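Local structure of metallocarboxypeptidase (Trypanosoma cruzi, 3DWC) at residues E99-R104 and R140-L145; T106-K111 and L129-E134; G426-A431 and E490-H495; A431-C436 and Q481-T486. The protein is a metal-dependent carboxypeptidase of the M32 family that probably releases C-terminal amino acids with broad specificity, proline excepted. All coordinates share one frame; numbering follows the deposited sequence.

In the fold
From the N terminus, helix 99-122 runs out, turns, and returns as helix 125-147. Interaction 2 (106-111 with 129-134) closes the short loop near this turn, and interaction 1 (99-104 with 140-145) closes the wider loop in which it nests; their centres are about 13 Å apart, and together they make one helical hairpin. On the other side of the chain's centre from interaction 2, helix 421-441 starts the second pair. Interaction 4 (431-436 with 481-486) is nested inside the loop closed by interaction 3 (426-431 with 490-495). These two share Ala431, touch through His491 and Glu485, and fasten the C-terminal segments to helix 421-441.

Interaction 1: residues E99-R104 and R140-L145; sequences EEFVER and REEGKL
Charge pairing joins the two helices. The Arg104 side chain, bent at chi3 (-40°), turns its guanidinium toward Glu141, and NH1 lies 2.7 Å from Glu141 OE1 in a salt bridge. As a hydrogen bond this is weak, the N-H pointing well off the line to the oxygen (116°). A second weak bond runs from Arg104 NH2 to Glu141 OE2. One turn back, Glu100 grips the same guanidinium: Arg104 NH2 donates to Glu100 OE1 at 3.1 Å, on the syn lone pair of that oxygen. Arginine suits this place because its several N-H groups can serve two carboxylates, and its positive charge probably eases the repulsion between them.

Packing gathers round the buried ring of Phe101, whose CG stands anti to the backbone N. A flat ring suits the place, offering a face to the branched leucine and an edge to the acid. Leu145 CD2 lies over one face in a CH-pi contact, 3.9 Å from the centroid of the Phe101 ring. Glu142 adds the root of its chain, CB meeting Phe101 CZ at 3.6 Å, while its carboxylate pairs with Arg146 and Lys105. The Glu141 carboxylate makes a polar contact with the ring's C-H edge, probably mildly favourable, OE1 lying 3.5 Å from Phe101 CE1. With helix directions 148° apart, this is the packing of an antiparallel helical hairpin, one buried phenylalanine ring beside a Glu100-Arg104-Glu141 salt-bridge network.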
loop_
_atom_site.group_PDB
_atom_site.type_symbol
_atom_site.label_atom_id
_atom_site.label_comp_id
_atom_site.label_asym_id
_atom_site.label_seq_id
_atom_site.Cartn_x
_atom_site.Cartn_y
_atom_site.Cartn_z
ATOM N N GLU B 99 -0.467 -22.506 -20.670
ATOM C CA GLU B 99 -1.164 -22.209 -19.414
ATOM C C GLU B 99 -1.301 -23.444 -18.536
ATOM O O GLU B 99 -1.317 -23.345 -17.310
ATOM C CB GLU B 99 -2.537 -21.591 -19.691
ATOM C CG GLU B 99 -2.464 -20.298 -20.510
ATOM C CD GLU B 99 -3.766 -19.526 -20.537
ATOM O OE1 GLU B 99 -3.707 -18.298 -20.760
ATOM O OE2 GLU B 99 -4.845 -20.136 -20.346
ATOM N N GLU B 100 -1.384 -24.601 -19.189
ATOM C CA GLU B 100 -1.404 -25.907 -18.529
ATOM C C GLU B 100 -0.122 -26.120 -17.718
ATOM O O GLU B 100 -0.171 -26.515 -16.557
ATOM C CB GLU B 100 -1.606 -27.011 -19.588
ATOM C CG GLU B 100 -1.559 -28.451 -19.080
ATOM C CD GLU B 100 -0.137 -28.943 -18.817
ATOM O OE1 GLU B 100 0.081 -29.590 -17.766
ATOM O OE2 GLU B 100 0.759 -28.667 -19.651
ATOM N N PHE B 101 1.022 -25.842 -18.333
ATOM C CA PHE B 101 2.300 -25.883 -17.619
ATOM C C PHE B 101 2.324 -24.874 -16.478
ATOM O O PHE B 101 2.701 -25.205 -15.365
ATOM C CB PHE B 101 3.459 -25.593 -18.568
ATOM C CG PHE B 101 4.792 -25.695 -17.918
ATOM C CD1 PHE B 101 5.516 -26.868 -17.983
ATOM C CD2 PHE B 101 5.320 -24.622 -17.215
ATOM C CE1 PHE B 101 6.752 -26.967 -17.376
ATOM C CE2 PHE B 101 6.549 -24.726 -16.597
ATOM C CZ PHE B 101 7.264 -25.902 -16.683
ATOM N N VAL B 102 1.915 -23.643 -16.781
ATOM C CA VAL B 102 1.907 -22.556 -15.802
ATOM C C VAL B 102 1.140 -22.912 -14.521
ATOM O O VAL B 102 1.685 -22.771 -13.435
ATOM C CB VAL B 102 1.375 -21.232 -16.437
ATOM C CG1 VAL B 102 1.012 -20.199 -15.376
ATOM C CG2 VAL B 102 2.401 -20.666 -17.391
ATOM N N GLU B 103 -0.106 -23.381 -14.653
ATOM C CA GLU B 103 -0.915 -23.768 -13.483
ATOM C C GLU B 103 -0.302 -24.938 -12.726
ATOM O O GLU B 103 -0.323 -24.965 -11.496
ATOM C CB GLU B 103 -2.367 -24.094 -13.874
ATOM C CG GLU B 103 -3.373 -23.009 -13.467
ATOM C CD GLU B 103 -3.699 -23.037 -11.965
ATOM O OE1 GLU B 103 -3.122 -22.227 -11.206
ATOM O OE2 GLU B 103 -4.527 -23.875 -11.542
ATOM N N ARG B 104 0.250 -25.893 -13.467
ATOM C CA ARG B 104 0.969 -27.016 -12.862
ATOM C C ARG B 104 2.196 -26.561 -12.061
ATOM O O ARG B 104 2.456 -27.067 -10.960
ATOM C CB ARG B 104 1.423 -27.988 -13.946
ATOM C CG ARG B 104 1.841 -29.353 -13.406
ATOM C CD ARG B 104 2.887 -30.026 -14.287
ATOM N NE ARG B 104 2.652 -29.856 -15.722
ATOM C CZ ARG B 104 3.416 -30.401 -16.667
ATOM N NH1 ARG B 104 4.454 -31.164 -16.331
ATOM N NH2 ARG B 104 3.135 -30.207 -17.956
ATOM N N ARG B 140 13.517 -28.831 -15.998
ATOM C CA ARG B 140 14.021 -29.384 -17.260
ATOM C C ARG B 140 13.005 -29.186 -18.370
ATOM O O ARG B 140 13.374 -28.918 -19.523
ATOM C CB ARG B 140 14.318 -30.881 -17.141
ATOM C CG ARG B 140 15.525 -31.249 -16.279
ATOM C CD ARG B 140 15.543 -32.756 -15.994
ATOM N NE ARG B 140 16.641 -33.158 -15.108
ATOM C CZ ARG B 140 16.810 -34.389 -14.630
ATOM N NH1 ARG B 140 17.848 -34.665 -13.837
ATOM N NH2 ARG B 140 15.944 -35.351 -14.934
ATOM N N GLU B 141 11.725 -29.340 -18.018
ATOM C CA GLU B 141 10.630 -29.154 -18.966
ATOM C C GLU B 141 10.475 -27.679 -19.275
ATOM O O GLU B 141 10.236 -27.296 -20.426
ATOM C CB GLU B 141 9.317 -29.701 -18.404
ATOM C CG GLU B 141 8.156 -29.660 -19.413
ATOM C CD GLU B 141 6.865 -30.252 -18.869
ATOM O OE1 GLU B 141 6.758 -30.436 -17.636
ATOM O OE2 GLU B 141 5.952 -30.518 -19.687
ATOM N N GLU B 142 10.604 -26.856 -18.239
ATOM C CA GLU B 142 10.576 -25.406 -18.408
ATOM C C GLU B 142 11.664 -24.924 -19.376
ATOM O O GLU B 142 11.364 -24.224 -20.340
ATOM C CB GLU B 142 10.680 -24.684 -17.062
ATOM C CG GLU B 142 10.403 -23.181 -17.189
ATOM C CD GLU B 142 10.231 -22.463 -15.857
ATOM O OE1 GLU B 142 10.162 -23.136 -14.812
ATOM O OE2 GLU B 142 10.166 -21.208 -15.863
ATOM N N GLY B 143 12.909 -25.333 -19.143
ATOM C CA GLY B 143 14.023 -24.985 -20.036
ATOM C C GLY B 143 13.719 -25.231 -21.494
ATOM O O GLY B 143 13.953 -24.362 -22.358
ATOM N N LYS B 144 13.195 -26.415 -21.792
ATOM C CA LYS B 144 12.871 -26.750 -23.173
ATOM C C LYS B 144 11.833 -25.795 -23.795
ATOM O O LYS B 144 11.990 -25.343 -24.935
ATOM C CB LYS B 144 12.401 -28.201 -23.269
ATOM C CG LYS B 144 13.534 -29.210 -23.231
ATOM C CD LYS B 144 13.013 -30.634 -23.458
ATOM C CE LYS B 144 14.088 -31.689 -23.170
ATOM N NZ LYS B 144 14.671 -31.559 -21.789
ATOM N N LEU B 145 10.778 -25.503 -23.041
ATOM C CA LEU B 145 9.727 -24.581 -23.489
ATOM C C LEU B 145 10.306 -23.194 -23.758
ATOM O O LEU B 145 10.083 -22.615 -24.818
ATOM C CB LEU B 145 8.609 -24.492 -22.425
ATOM C CG LEU B 145 7.391 -25.435 -22.497
ATOM C CD1 LEU B 145 7.567 -26.586 -23.501
ATOM C CD2 LEU B 145 7.027 -25.959 -21.100
#

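Interaction 2: residues T106-K111 and L129-E134; sequences TVLTTK and LPTLKE
Lys111 and Thr131 lie alongside each other, pointing opposite ways, so that the long lysine chain spans the gap between two helices whose axes, over these short segments, come no closer than 10.8 Å. Lys111 leaves its helix with CG anti to the backbone N (chi1 179°), runs nearly straight, and bends only at its last torsion, chi4 (-74°). That bend sets NZ 3.1 Å from Thr131 OG1, a weak hydrogen bond. Threonine suits the buried position opposite: its OG1 lies beside its own backbone N and meets the ammonium, while its CG2, anti to the backbone N, turns toward Leu108 CD1, 4.3 Å away. The carboxylate of Glu134 stands near the same ammonium, Lys111 NZ to Glu134 OE1 being 4.2 Å, beyond a salt bridge but probably still a favourable charge pairing.

Leu108 meets Glu134 at a slant. Leu108, its CG also anti to the backbone N, brings the CD2 branch to 3.9 Å from Glu134 CB, so the leucine rests against the aliphatic root of the glutamate while the charged end extends beyond. Leucine suits the inward-pointing position because its two branches reach Thr131 and Glu134; Lys111 and Glu134 lie at the exposed margin. Thr131 also packs on Ala112 and Val115 of helix 99-122. The sparse contact, with helix directions 149° apart and a short connection between helices 99-122 and 125-147, is that of an antiparallel helical hairpin near its turn.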
loop_
_atom_site.group_PDB
_atom_site.type_symbol
_atom_site.label_atom_id
_atom_site.label_comp_id
_atom_site.label_asym_id
_atom_site.label_seq_id
_atom_site.Cartn_x
_atom_site.Cartn_y
_atom_site.Cartn_z
ATOM N N THR B 106 2.706 -23.567 -10.772
ATOM C CA THR B 106 2.147 -22.808 -9.648
ATOM C C THR B 106 1.675 -23.684 -8.492
ATOM O O THR B 106 1.926 -23.361 -7.329
ATOM C CB THR B 106 0.961 -21.953 -10.121
ATOM O OG1 THR B 106 1.398 -21.092 -11.180
ATOM C CG2 THR B 106 0.386 -21.121 -8.972
ATOM N N VAL B 107 0.998 -24.785 -8.823
ATOM C CA VAL B 107 0.501 -25.730 -7.821
ATOM C C VAL B 107 1.657 -26.417 -7.138
ATOM O O VAL B 107 1.692 -26.514 -5.913
ATOM C CB VAL B 107 -0.439 -26.818 -8.425
ATOM C CG1 VAL B 107 -0.603 -28.002 -7.446
ATOM C CG2 VAL B 107 -1.806 -26.219 -8.783
ATOM N N LEU B 108 2.605 -26.899 -7.931
ATOM C CA LEU B 108 3.772 -27.572 -7.372
ATOM C C LEU B 108 4.622 -26.615 -6.524
ATOM O O LEU B 108 5.089 -26.993 -5.456
ATOM C CB LEU B 108 4.601 -28.247 -8.473
ATOM C CG LEU B 108 5.903 -28.939 -8.047
ATOM C CD1 LEU B 108 5.690 -29.863 -6.841
ATOM C CD2 LEU B 108 6.557 -29.686 -9.239
ATOM N N THR B 109 4.797 -25.373 -6.956
ATOM C CA THR B 109 5.672 -24.477 -6.201
ATOM C C THR B 109 5.054 -24.115 -4.866
ATOM O O THR B 109 5.762 -24.027 -3.859
ATOM C CB THR B 109 6.070 -23.198 -6.990
ATOM O OG1 THR B 109 4.901 -22.441 -7.335
ATOM C CG2 THR B 109 6.841 -23.571 -8.260
ATOM N N THR B 110 3.733 -23.917 -4.855
ATOM C CA THR B 110 2.976 -23.673 -3.609
ATOM C C THR B 110 2.953 -24.902 -2.696
ATOM O O THR B 110 2.979 -24.767 -1.468
ATOM C CB THR B 110 1.529 -23.275 -3.900
ATOM O OG1 THR B 110 1.108 -23.928 -5.099
ATOM C CG2 THR B 110 1.392 -21.760 -4.069
ATOM N N LYS B 111 2.883 -26.092 -3.301
ATOM C CA LYS B 111 3.062 -27.340 -2.558
ATOM C C LYS B 111 4.504 -27.440 -2.071
ATOM O O LYS B 111 4.764 -27.583 -0.874
ATOM C CB LYS B 111 2.737 -28.560 -3.433
ATOM C CG LYS B 111 2.941 -29.924 -2.720
ATOM C CD LYS B 111 2.615 -31.145 -3.618
ATOM C CE LYS B 111 3.374 -32.425 -3.160
ATOM N NZ LYS B 111 4.855 -32.405 -3.504
ATOM N N LEU B 129 12.739 -35.144 -0.933
ATOM C CA LEU B 129 13.227 -35.727 -2.194
ATOM C C LEU B 129 12.181 -36.014 -3.266
ATOM O O LEU B 129 12.470 -35.826 -4.446
ATOM C CB LEU B 129 14.033 -37.004 -1.918
ATOM C CG LEU B 129 14.619 -37.761 -3.117
ATOM C CD1 LEU B 129 15.504 -36.854 -3.984
ATOM C CD2 LEU B 129 15.394 -38.976 -2.633
ATOM N N PRO B 130 10.985 -36.509 -2.878
ATOM C CA PRO B 130 9.973 -36.745 -3.914
ATOM C C PRO B 130 9.555 -35.454 -4.614
ATOM O O PRO B 130 9.520 -35.414 -5.850
ATOM C CB PRO B 130 8.800 -37.375 -3.136
ATOM C CG PRO B 130 9.408 -37.891 -1.864
ATOM C CD PRO B 130 10.502 -36.910 -1.544
ATOM N N THR B 131 9.263 -34.416 -3.826
ATOM C CA THR B 131 9.042 -33.064 -4.359
ATOM C C THR B 131 10.224 -32.617 -5.223
ATOM O O THR B 131 10.040 -32.239 -6.371
ATOM C CB THR B 131 8.886 -31.995 -3.245
ATOM O OG1 THR B 131 7.781 -32.315 -2.394
ATOM C CG2 THR B 131 8.665 -30.615 -3.863
ATOM N N LEU B 132 11.430 -32.684 -4.659
ATOM C CA LEU B 132 12.634 -32.189 -5.336
ATOM C C LEU B 132 12.795 -32.842 -6.717
ATOM O O LEU B 132 13.052 -32.147 -7.700
ATOM C CB LEU B 132 13.880 -32.379 -4.439
ATOM C CG LEU B 132 15.215 -31.603 -4.637
ATOM C CD1 LEU B 132 16.321 -32.518 -5.111
ATOM C CD2 LEU B 132 15.146 -30.320 -5.536
ATOM N N LYS B 133 12.594 -34.159 -6.796
ATOM C CA LYS B 133 12.592 -34.876 -8.080
ATOM C C LYS B 133 11.606 -34.283 -9.081
ATOM O O LYS B 133 11.900 -34.246 -10.272
ATOM C CB LYS B 133 12.262 -36.366 -7.886
ATOM C CG LYS B 133 13.417 -37.211 -7.329
ATOM C CD LYS B 133 12.953 -38.572 -6.777
ATOM C CE LYS B 133 13.028 -39.704 -7.809
ATOM N NZ LYS B 133 11.972 -39.631 -8.868
ATOM N N GLU B 134 10.441 -33.837 -8.604
ATOM C CA GLU B 134 9.394 -33.268 -9.488
ATOM C C GLU B 134 9.737 -31.843 -9.956
ATOM O O GLU B 134 9.472 -31.472 -11.105
ATOM C CB GLU B 134 8.029 -33.236 -8.791
ATOM C CG GLU B 134 7.381 -34.590 -8.573
ATOM C CD GLU B 134 5.957 -34.446 -8.044
ATOM O OE1 GLU B 134 5.709 -34.814 -6.864
ATOM O OE2 GLU B 134 5.099 -33.934 -8.801
#

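Interaction 3: residues G426-A431 and E490-H495; sequences GAMVAA and EHYRRH. With SO4 (sulfate ion), chain V.
One face of the Tyr492 ring lies against the backbone of helix 426-431, with Ala427 C and Met428 N over it. The carbonyl carbon of Ala427 is 4.1 Å above the Tyr492 ring plane and displaced toward the rim. Ala427 CB meets the phenol end, 3.4 Å from Tyr492 CZ, and the Met428 side chain runs at about a right angle to that of Tyr492, its CG 3.7 Å from Tyr492 CD2. The ring's CG stands anti to the backbone N (chi1 -173°), which lays it against the turn at Ala427 and Met428.

The second flat group, the Arg494 guanidinium, has Glu490 CB over one face and, at its edge in the plane, O1 of a sulfate, probably from the crystallisation liquor. Arg494 NH2 donates to O4 of that sulfate at 3.0 Å; NH1 makes a weak bond to O3.

This is crossed-helix packing, in which the axes of the two segments approach to 7.9 Å at 79°, and it sets the C-terminal helix 490-501 against helix 421-441. So close a crossing suits alanine: the methyl of Ala431 comes within 3.6 Å of Tyr492 CA and also touches His495 CB. His491 CB rests on the Ala431 backbone, while its NE2 bonds to Glu485; His495 NE2 bonds to Glu355. A water bridges the backbones, donating to Met428 O at 2.8 Å and weakly accepting from Tyr492 N. Met428 also touches Ile174 and Val178 of helix 168-196.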
loop_
_atom_site.group_PDB
_atom_site.type_symbol
_atom_site.label_atom_id
_atom_site.label_comp_id
_atom_site.label_asym_id
_atom_site.label_seq_id
_atom_site.Cartn_x
_atom_site.Cartn_y
_atom_site.Cartn_z
ATOM N N GLY B 426 26.884 -10.195 -10.432
ATOM C CA GLY B 426 26.768 -8.864 -9.791
ATOM C C GLY B 426 28.037 -8.410 -9.120
ATOM O O GLY B 426 28.492 -7.224 -9.278
ATOM N N ALA B 427 28.675 -9.331 -8.391
ATOM C CA ALA B 427 29.914 -9.002 -7.723
ATOM C C ALA B 427 30.997 -8.640 -8.738
ATOM O O ALA B 427 31.841 -7.738 -8.513
ATOM C CB ALA B 427 30.368 -10.152 -6.763
ATOM N N MET B 428 31.000 -9.345 -9.862
ATOM C CA MET B 428 31.937 -9.073 -10.915
ATOM C C MET B 428 31.710 -7.763 -11.641
ATOM O O MET B 428 32.680 -7.046 -11.961
ATOM C CB MET B 428 31.874 -10.252 -11.923
ATOM C CG MET B 428 32.421 -11.498 -11.363
ATOM S SD MET B 428 32.120 -12.913 -12.413
ATOM C CE MET B 428 32.516 -14.220 -11.239
ATOM N N VAL B 429 30.444 -7.436 -11.923
ATOM C CA VAL B 429 30.038 -6.138 -12.478
ATOM C C VAL B 429 30.488 -5.000 -11.574
ATOM O O VAL B 429 31.091 -4.008 -12.010
ATOM C CB VAL B 429 28.493 -6.050 -12.754
ATOM C CG1 VAL B 429 27.990 -4.602 -12.996
ATOM C CG2 VAL B 429 28.062 -7.047 -13.882
ATOM N N ALA B 430 30.239 -5.156 -10.294
ATOM C CA ALA B 430 30.624 -4.136 -9.329
ATOM C C ALA B 430 32.126 -3.823 -9.335
ATOM O O ALA B 430 32.516 -2.651 -9.302
ATOM C CB ALA B 430 30.136 -4.523 -7.938
ATOM N N ALA B 431 32.953 -4.873 -9.396
ATOM C CA ALA B 431 34.406 -4.752 -9.361
ATOM C C ALA B 431 34.907 -4.120 -10.626
ATOM O O ALA B 431 35.745 -3.279 -10.559
ATOM C CB ALA B 431 35.061 -6.159 -9.173
ATOM N N GLU B 490 38.400 -11.003 -14.056
ATOM C CA GLU B 490 39.720 -10.668 -13.528
ATOM C C GLU B 490 39.691 -9.480 -12.579
ATOM O O GLU B 490 40.468 -9.433 -11.653
ATOM C CB GLU B 490 40.734 -10.418 -14.652
ATOM C CG GLU B 490 40.959 -11.607 -15.568
ATOM C CD GLU B 490 41.334 -12.896 -14.846
ATOM O OE1 GLU B 490 42.241 -12.882 -13.973
ATOM O OE2 GLU B 490 40.705 -13.930 -15.191
ATOM N N HIS B 491 38.791 -8.523 -12.815
ATOM C CA HIS B 491 38.609 -7.415 -11.889
ATOM C C HIS B 491 38.175 -7.847 -10.476
ATOM O O HIS B 491 38.677 -7.317 -9.483
ATOM C CB HIS B 491 37.640 -6.377 -12.472
ATOM C CG HIS B 491 38.017 -5.907 -13.840
ATOM N ND1 HIS B 491 39.067 -5.045 -14.068
ATOM C CD2 HIS B 491 37.519 -6.221 -15.058
ATOM C CE1 HIS B 491 39.172 -4.820 -15.363
ATOM N NE2 HIS B 491 38.253 -5.532 -15.987
ATOM N N TYR B 492 37.292 -8.847 -10.397
ATOM C CA TYR B 492 36.783 -9.345 -9.103
ATOM C C TYR B 492 37.925 -10.044 -8.395
ATOM O O TYR B 492 38.138 -9.840 -7.227
ATOM C CB TYR B 492 35.625 -10.316 -9.389
ATOM C CG TYR B 492 34.816 -10.857 -8.230
ATOM C CD1 TYR B 492 34.493 -10.075 -7.109
ATOM C CD2 TYR B 492 34.299 -12.132 -8.295
ATOM C CE1 TYR B 492 33.693 -10.576 -6.097
ATOM C CE2 TYR B 492 33.505 -12.642 -7.264
ATOM C CZ TYR B 492 33.210 -11.863 -6.183
ATOM O OH TYR B 492 32.423 -12.406 -5.192
ATOM N N ARG B 493 38.678 -10.862 -9.121
ATOM C CA ARG B 493 39.867 -11.510 -8.566
ATOM C C ARG B 493 40.874 -10.498 -7.966
ATOM O O ARG B 493 41.349 -10.682 -6.866
ATOM C CB ARG B 493 40.562 -12.349 -9.676
ATOM C CG ARG B 493 41.797 -13.079 -9.221
ATOM C CD ARG B 493 42.520 -13.850 -10.354
ATOM N NE ARG B 493 43.626 -14.598 -9.782
ATOM C CZ ARG B 493 44.333 -15.561 -10.373
ATOM N NH1 ARG B 493 44.120 -15.940 -11.624
ATOM N NH2 ARG B 493 45.289 -16.145 -9.679
ATOM N N ARG B 494 41.243 -9.476 -8.735
ATOM C CA ARG B 494 42.182 -8.454 -8.266
ATOM C C ARG B 494 41.654 -7.675 -7.093
ATOM O O ARG B 494 42.429 -7.324 -6.213
ATOM C CB ARG B 494 42.496 -7.425 -9.357
ATOM C CG ARG B 494 43.768 -7.619 -10.008
ATOM C CD ARG B 494 43.618 -8.145 -11.301
ATOM N NE ARG B 494 43.023 -7.195 -12.240
ATOM C CZ ARG B 494 43.170 -7.300 -13.554
ATOM N NH1 ARG B 494 43.933 -8.264 -14.051
ATOM N NH2 ARG B 494 42.576 -6.429 -14.370
ATOM N N HIS B 495 40.363 -7.365 -7.103
ATOM C CA HIS B 495 39.670 -6.742 -5.927
ATOM C C HIS B 495 39.787 -7.605 -4.666
ATOM O O HIS B 495 40.163 -7.119 -3.593
ATOM C CB HIS B 495 38.180 -6.545 -6.216
ATOM C CG HIS B 495 37.360 -6.226 -4.988
ATOM N ND1 HIS B 495 37.462 -5.017 -4.333
ATOM C CD2 HIS B 495 36.411 -6.933 -4.324
ATOM C CE1 HIS B 495 36.657 -5.008 -3.294
ATOM N NE2 HIS B 495 36.006 -6.166 -3.255
HETATM S S SO4 V . 42.747 -8.756 -17.400
HETATM O O1 SO4 V . 43.975 -8.189 -17.968
HETATM O O2 SO4 V . 42.123 -9.668 -18.372
HETATM O O3 SO4 V . 43.120 -9.574 -16.244
HETATM O O4 SO4 V . 41.861 -7.647 -16.995
HETATM O O HOH W 1 34.938 -8.573 -12.501
#

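Interaction 4: residues A431-C436 and Q481-T486; sequences AQLMSC and QATGET. With SO4 (sulfate ion), chain S.
The end of helix 475-483 and the loop after it, where Gly484 takes a positive phi (99°), are tied to helix 421-441 chiefly through the buried amide of Gln432. Gln432 extends from its helix with CG anti to the backbone N (chi1 -171°) and carries its amide to the loop. NE2 donates to two acceptors. One bond goes to Thr483 OG1 at 2.9 Å, nearly straight (171°) and in the amide plane. The other goes to Thr486 O at 3.1 Å, also near the amide plane, although the donor stands well above the plane of that carbonyl. These bonds, with OE1 accepting from the backbone N of Asn488, fix the amide's rotation; glutamine suits the place because it offers donors and an acceptor on one flat group.

Thr483 puts OG1 in the crowded position between its backbone N and carbonyl carbon, where the hydroxyl also bonds to Leu479 O. Its methyl turns to the helix, with CG2 4.2 Å from Cys436 CB and 4.3 Å from Leu433 CD2. Cys436, slim enough for the close backbone approach, sets SG 4.0 Å from Thr483 CA. Glu485 brings its CG alongside the amide, 3.4 Å from Gln432 NE2, while its carboxylate binds His491 and Asn488. Thr486 N donates to a sulfate, probably from the crystallisation liquor, whose O3 is less surely placed. At Gly484 a side chain would press on the preceding carbonyl oxygen. This is a helix end leaving through a positive-phi glycine, its loop anchored to a neighbouring helix by a glutamine that bonds the Thr483 hydroxyl and the loop backbone.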
loop_
_atom_site.group_PDB
_atom_site.type_symbol
_atom_site.label_atom_id
_atom_site.label_comp_id
_atom_site.label_asym_id
_atom_site.label_seq_id
_atom_site.Cartn_x
_atom_site.Cartn_y
_atom_site.Cartn_z
ATOM N N ALA B 431 32.953 -4.873 -9.396
ATOM C CA ALA B 431 34.406 -4.752 -9.361
ATOM C C ALA B 431 34.907 -4.120 -10.626
ATOM O O ALA B 431 35.745 -3.279 -10.559
ATOM C CB ALA B 431 35.061 -6.159 -9.173
ATOM N N GLN B 432 34.368 -4.545 -11.765
ATOM C CA GLN B 432 34.679 -4.008 -13.072
ATOM C C GLN B 432 34.330 -2.502 -13.182
ATOM O O GLN B 432 35.074 -1.728 -13.707
ATOM C CB GLN B 432 33.960 -4.798 -14.163
ATOM C CG GLN B 432 34.424 -4.421 -15.608
ATOM C CD GLN B 432 34.166 -5.521 -16.642
ATOM O OE1 GLN B 432 34.262 -6.695 -16.327
ATOM N NE2 GLN B 432 33.890 -5.129 -17.900
ATOM N N LEU B 433 33.147 -2.135 -12.745
ATOM C CA LEU B 433 32.718 -0.735 -12.741
ATOM C C LEU B 433 33.595 0.181 -11.874
ATOM O O LEU B 433 33.954 1.280 -12.289
ATOM C CB LEU B 433 31.259 -0.685 -12.220
ATOM C CG LEU B 433 30.161 0.116 -12.923
ATOM C CD1 LEU B 433 29.141 0.599 -11.852
ATOM C CD2 LEU B 433 30.584 1.299 -13.884
ATOM N N MET B 434 33.894 -0.264 -10.677
ATOM C CA MET B 434 34.778 0.473 -9.762
ATOM C C MET B 434 36.178 0.566 -10.309
ATOM O O MET B 434 36.782 1.629 -10.192
ATOM C CB MET B 434 34.807 -0.134 -8.338
ATOM C CG MET B 434 35.654 0.652 -7.337
ATOM S SD MET B 434 35.223 2.426 -7.205
ATOM C CE MET B 434 33.968 2.313 -5.876
ATOM N N SER B 435 36.684 -0.486 -10.964
ATOM C CA SER B 435 37.997 -0.375 -11.607
ATOM C C SER B 435 38.046 0.748 -12.600
ATOM O O SER B 435 38.981 1.464 -12.620
ATOM C CB SER B 435 38.426 -1.663 -12.360
ATOM O OG SER B 435 38.653 -2.656 -11.402
ATOM N N CYS B 436 37.057 0.804 -13.488
ATOM C CA CYS B 436 36.891 1.883 -14.441
ATOM C C CYS B 436 36.767 3.263 -13.795
ATOM O O CYS B 436 37.431 4.240 -14.198
ATOM C CB CYS B 436 35.635 1.613 -15.294
ATOM S SG CYS B 436 35.329 2.920 -16.475
ATOM N N GLN B 481 30.569 -0.235 -23.462
ATOM C CA GLN B 481 30.502 1.225 -23.533
ATOM C C GLN B 481 30.944 1.853 -22.203
ATOM O O GLN B 481 31.641 2.860 -22.179
ATOM C CB GLN B 481 29.080 1.660 -23.855
ATOM C CG GLN B 481 29.013 3.030 -24.488
ATOM C CD GLN B 481 27.582 3.448 -24.778
ATOM O OE1 GLN B 481 27.122 3.354 -25.909
ATOM N NE2 GLN B 481 26.845 3.829 -23.728
ATOM N N ALA B 482 30.566 1.211 -21.111
ATOM C CA ALA B 482 30.779 1.723 -19.778
ATOM C C ALA B 482 32.200 1.543 -19.288
ATOM O O ALA B 482 32.697 2.364 -18.530
ATOM C CB ALA B 482 29.824 1.020 -18.772
ATOM N N THR B 483 32.824 0.426 -19.622
ATOM C CA THR B 483 34.073 0.031 -18.969
ATOM C C THR B 483 35.146 -0.412 -19.958
ATOM O O THR B 483 36.241 -0.753 -19.548
ATOM C CB THR B 483 33.834 -1.174 -17.993
ATOM O OG1 THR B 483 33.500 -2.343 -18.756
ATOM C CG2 THR B 483 32.726 -0.854 -16.958
ATOM N N GLY B 484 34.829 -0.468 -21.242
ATOM C CA GLY B 484 35.824 -0.792 -22.234
ATOM C C GLY B 484 35.803 -2.237 -22.690
ATOM O O GLY B 484 36.462 -2.573 -23.651
ATOM N N GLU B 485 35.067 -3.101 -22.000
ATOM C CA GLU B 485 35.041 -4.504 -22.359
ATOM C C GLU B 485 33.781 -5.175 -21.807
ATOM O O GLU B 485 33.069 -4.620 -20.970
ATOM C CB GLU B 485 36.285 -5.227 -21.802
ATOM C CG GLU B 485 36.340 -5.241 -20.282
ATOM C CD GLU B 485 37.605 -5.842 -19.697
ATOM O OE1 GLU B 485 38.210 -6.745 -20.302
ATOM O OE2 GLU B 485 37.980 -5.416 -18.591
ATOM N N THR B 486 33.541 -6.383 -22.302
ATOM C CA THR B 486 32.485 -7.255 -21.831
ATOM C C THR B 486 32.786 -7.768 -20.372
ATOM O O THR B 486 33.866 -7.572 -19.873
ATOM C CB THR B 486 32.311 -8.382 -22.912
ATOM O OG1 THR B 486 30.998 -8.926 -22.825
ATOM C CG2 THR B 486 33.304 -9.487 -22.768
HETATM S S SO4 S . 35.271 -7.551 -25.467
HETATM O O1 SO4 S . 34.369 -8.408 -26.248
HETATM O O2 SO4 S . 34.808 -6.165 -25.458
HETATM O O3 SO4 S . 35.387 -8.136 -24.131
HETATM O O4 SO4 S . 36.603 -7.515 -26.074
#